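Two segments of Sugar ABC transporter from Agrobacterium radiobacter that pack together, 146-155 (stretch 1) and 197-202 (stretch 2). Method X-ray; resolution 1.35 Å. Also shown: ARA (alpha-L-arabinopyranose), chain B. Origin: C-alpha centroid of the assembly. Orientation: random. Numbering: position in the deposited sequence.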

# COMPACT_ATOMS: atom_id res chain seq x y z
N SER A 146 3.44 -5.32 -3.72
CA SER A 146 3.11 -5.03 -2.32
C SER A 146 1.96 -5.94 -1.85
O SER A 146 2.03 -6.57 -0.78
CB SER A 146 2.75 -3.55 -2.13
OG SER A 146 1.71 -3.24 -3.01
N LEU A 147 0.91 -6.01 -2.65
CA LEU A 147 -0.31 -6.72 -2.22
C LEU A 147 -0.13 -8.25 -2.17
O LEU A 147 -0.69 -8.93 -1.29
CB LEU A 147 -1.50 -6.37 -3.12
CG LEU A 147 -1.76 -4.86 -3.27
CD1 LEU A 147 -3.02 -4.64 -4.12
CD2 LEU A 147 -1.84 -4.09 -1.94
N GLU A 148 0.61 -8.79 -3.15
CA GLU A 148 0.88 -10.24 -3.14
C GLU A 148 1.71 -10.64 -1.91
O GLU A 148 1.49 -11.70 -1.28
CB GLU A 148 1.52 -10.69 -4.44
CG GLU A 148 0.59 -10.54 -5.63
CD GLU A 148 -0.75 -11.30 -5.53
OE1 GLU A 148 -0.84 -12.36 -4.86
OE2 GLU A 148 -1.72 -10.85 -6.18
N GLN A 149 2.65 -9.78 -1.53
CA GLN A 149 3.43 -10.04 -0.32
C GLN A 149 2.58 -9.97 0.96
O GLN A 149 2.75 -10.76 1.88
CB GLN A 149 4.64 -9.14 -0.22
CG GLN A 149 5.66 -9.49 -1.27
CD GLN A 149 6.89 -8.64 -1.19
OE1 GLN A 149 6.79 -7.46 -0.92
NE2 GLN A 149 8.06 -9.22 -1.42
N ARG A 150 1.68 -8.99 1.04
CA ARG A 150 0.76 -8.89 2.20
C ARG A 150 -0.10 -10.15 2.28
O ARG A 150 -0.31 -10.73 3.35
CB ARG A 150 -0.11 -7.65 2.11
CG ARG A 150 0.70 -6.40 2.20
CD ARG A 150 -0.12 -5.17 1.92
NE ARG A 150 0.79 -4.05 1.70
CZ ARG A 150 0.46 -2.85 1.26
NH1 ARG A 150 -0.81 -2.52 1.06
NH2 ARG A 150 1.44 -2.00 1.07
N ARG A 151 -0.58 -10.59 1.13
CA ARG A 151 -1.40 -11.79 1.08
C ARG A 151 -0.62 -13.01 1.61
O ARG A 151 -1.10 -13.76 2.45
CB ARG A 151 -1.90 -12.03 -0.34
CG ARG A 151 -2.55 -13.38 -0.59
CD ARG A 151 -3.13 -13.48 -1.99
NE ARG A 151 -3.74 -14.78 -2.23
CZ ARG A 151 -3.06 -15.90 -2.44
NH1 ARG A 151 -1.74 -15.89 -2.48
NH2 ARG A 151 -3.71 -17.02 -2.61
N THR A 152 0.60 -13.16 1.13
CA THR A 152 1.47 -14.27 1.56
C THR A 152 1.74 -14.19 3.07
O THR A 152 1.62 -15.17 3.81
CB THR A 152 2.78 -14.25 0.75
OG1 THR A 152 2.47 -14.54 -0.62
CG2 THR A 152 3.74 -15.32 1.25
N GLY A 153 2.11 -13.01 3.54
CA GLY A 153 2.47 -12.87 4.93
C GLY A 153 1.27 -13.21 5.81
O GLY A 153 1.40 -13.92 6.83
N PHE A 154 0.08 -12.73 5.42
CA PHE A 154 -1.15 -13.03 6.14
C PHE A 154 -1.48 -14.52 6.15
O PHE A 154 -1.75 -15.10 7.21
CB PHE A 154 -2.30 -12.20 5.52
CG PHE A 154 -3.66 -12.50 6.11
CD1 PHE A 154 -4.09 -11.87 7.27
CD2 PHE A 154 -4.52 -13.38 5.48
CE1 PHE A 154 -5.34 -12.15 7.81
CE2 PHE A 154 -5.78 -13.64 6.01
CZ PHE A 154 -6.18 -13.04 7.17
N LEU A 155 -1.52 -15.11 4.96
CA LEU A 155 -1.91 -16.51 4.83
C LEU A 155 -0.95 -17.43 5.62
O LEU A 155 -1.40 -18.34 6.31
CB LEU A 155 -2.01 -16.94 3.36
CG LEU A 155 -3.16 -16.31 2.55
CD1 LEU A 155 -3.08 -16.72 1.09
CD2 LEU A 155 -4.52 -16.64 3.16
N VAL A 197 -12.02 -10.27 8.35
CA VAL A 197 -11.63 -9.89 7.02
C VAL A 197 -10.33 -9.10 7.05
O VAL A 197 -10.18 -8.19 7.89
CB VAL A 197 -12.68 -8.94 6.36
CG1 VAL A 197 -12.32 -8.64 4.91
CG2 VAL A 197 -14.10 -9.48 6.50
N PHE A 198 -9.41 -9.46 6.15
CA PHE A 198 -8.21 -8.65 5.86
C PHE A 198 -8.40 -7.95 4.52
O PHE A 198 -8.54 -8.60 3.50
CB PHE A 198 -6.95 -9.55 5.87
CG PHE A 198 -5.68 -8.83 5.53
CD1 PHE A 198 -5.44 -7.53 5.95
CD2 PHE A 198 -4.70 -9.48 4.80
CE1 PHE A 198 -4.26 -6.88 5.64
CE2 PHE A 198 -3.51 -8.84 4.48
CZ PHE A 198 -3.27 -7.54 4.90
N ALA A 199 -8.44 -6.62 4.56
CA ALA A 199 -8.58 -5.68 3.41
C ALA A 199 -7.24 -5.00 3.22
O ALA A 199 -6.86 -4.12 3.97
CB ALA A 199 -9.68 -4.65 3.68
N SER A 200 -6.47 -5.47 2.23
CA SER A 200 -5.02 -5.29 2.32
C SER A 200 -4.42 -4.00 1.73
O SER A 200 -3.21 -3.90 1.57
CB SER A 200 -4.31 -6.46 1.69
OG SER A 200 -4.64 -6.49 0.32
N ASN A 201 -5.27 -3.02 1.41
CA ASN A 201 -4.78 -1.69 1.08
C ASN A 201 -5.87 -0.64 1.40
O ASN A 201 -6.97 -0.99 1.79
CB ASN A 201 -4.26 -1.62 -0.37
CG ASN A 201 -5.37 -1.41 -1.40
OD1 ASN A 201 -6.52 -1.82 -1.20
ND2 ASN A 201 -5.04 -0.75 -2.48
N LEU A 202 -5.55 0.62 1.15
CA LEU A 202 -6.50 1.69 1.50
C LEU A 202 -7.86 1.49 0.81
O LEU A 202 -8.91 1.68 1.41
CB LEU A 202 -5.92 3.03 1.07
CG LEU A 202 -6.85 4.23 1.25
CD1 LEU A 202 -7.15 4.36 2.73
CD2 LEU A 202 -6.17 5.46 0.69
C1 ARA B . -1.19 1.08 -0.56
C2 ARA B . -0.14 0.13 -1.17
C3 ARA B . -0.02 0.42 -2.66
C4 ARA B . -1.39 0.40 -3.35
C5 ARA B . -2.49 0.46 -2.39
O1 ARA B . -1.45 0.21 0.54
O2 ARA B . 1.15 0.33 -0.56
O3 ARA B . 0.93 -0.51 -3.21
O4 ARA B . -1.68 -0.85 -3.98
O5 ARA B . -2.33 1.42 -1.33
O HOH W 1 -3.30 -8.73 -0.38

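Stretch 1 is a segment of α-helix that runs on in both directions; stretch 2 begins as the end of a β-strand, residues 197-199, and then turns through Ser-200 and Asn-201 toward another helix. No backbone-to-backbone hydrogen bond joins them, as is usual when a helix lies against a strand, since the helix spends its amides and carbonyls internally. Side chains do most of the joining, in part by meeting backbone carbonyls, and the closest α-carbon pairs, Leu-147 with Ser-200 and Phe-154 with Phe-198, show that the two stretches run past each other in opposite senses.

Ser-146 makes no contact with stretch 2. Its small hydroxyl faces the sugar instead, with Ser-146 OG 2.8 Å from O3 of the arabinose.

Leu-147 leaves its α-carbon sideways, but the branched end swings nearer, bringing Leu-147 CD2 to 3.8 Å from both Ser-200 O and Asn-201 CB. Its apolar side chain, in the m, t rotamer, packs against the turn. The backbone contributes too: a water donates to Leu-147 O at 2.8 Å and lies 2.7 Å from Ser-200 OG, bridging a helix carbonyl to a side-chain hydroxyl across the gap.

One turn later, Arg-150 provides the only direct hydrogen bond between the stretches. Its side chain is nearly extended beyond chi1, which carries the guanidinium to the turn, where Arg-150 NH1 donates to Ser-200 O at 2.8 Å with a nearly straight angle of 161°. A planar group with several N-H donors suits this site, because the same Arg-150 NH1 also reaches arabinose O1 at 2.9 Å, while Arg-150 NH2 donates to arabinose O2, also at 2.9 Å. Arginine thus ties together helix, turn and ligand, in keeping with a sugar transporter. Nearer the backbone, Arg-150 CB lies 4.2 Å from Phe-198 CZ, an apolar contact at the root of a charged side chain.

Arg-151, Thr-152 and Gly-153 contribute little or nothing here; Thr-152 OG1 turns back to its own helix, donating to Glu-148 O at 3.1 Å.

Phe-154, one turn beyond Arg-150, points toward stretch 2 and meets Phe-198, which points toward the helix in return. The rings form an offset stack, with the centroids of the Phe-154 and Phe-198 rings 4.8 Å apart and planes inclined at 30°; Phe-154 CG comes within 3.5 Å of Phe-198 CD2. Phe-198 CB also sits over the Phe-154 face, 3.9 Å from the ring centroid, in a CH-π contact. Broad, flat aromatic side chains suit this buried place, covering much apolar surface without polar groups to satisfy.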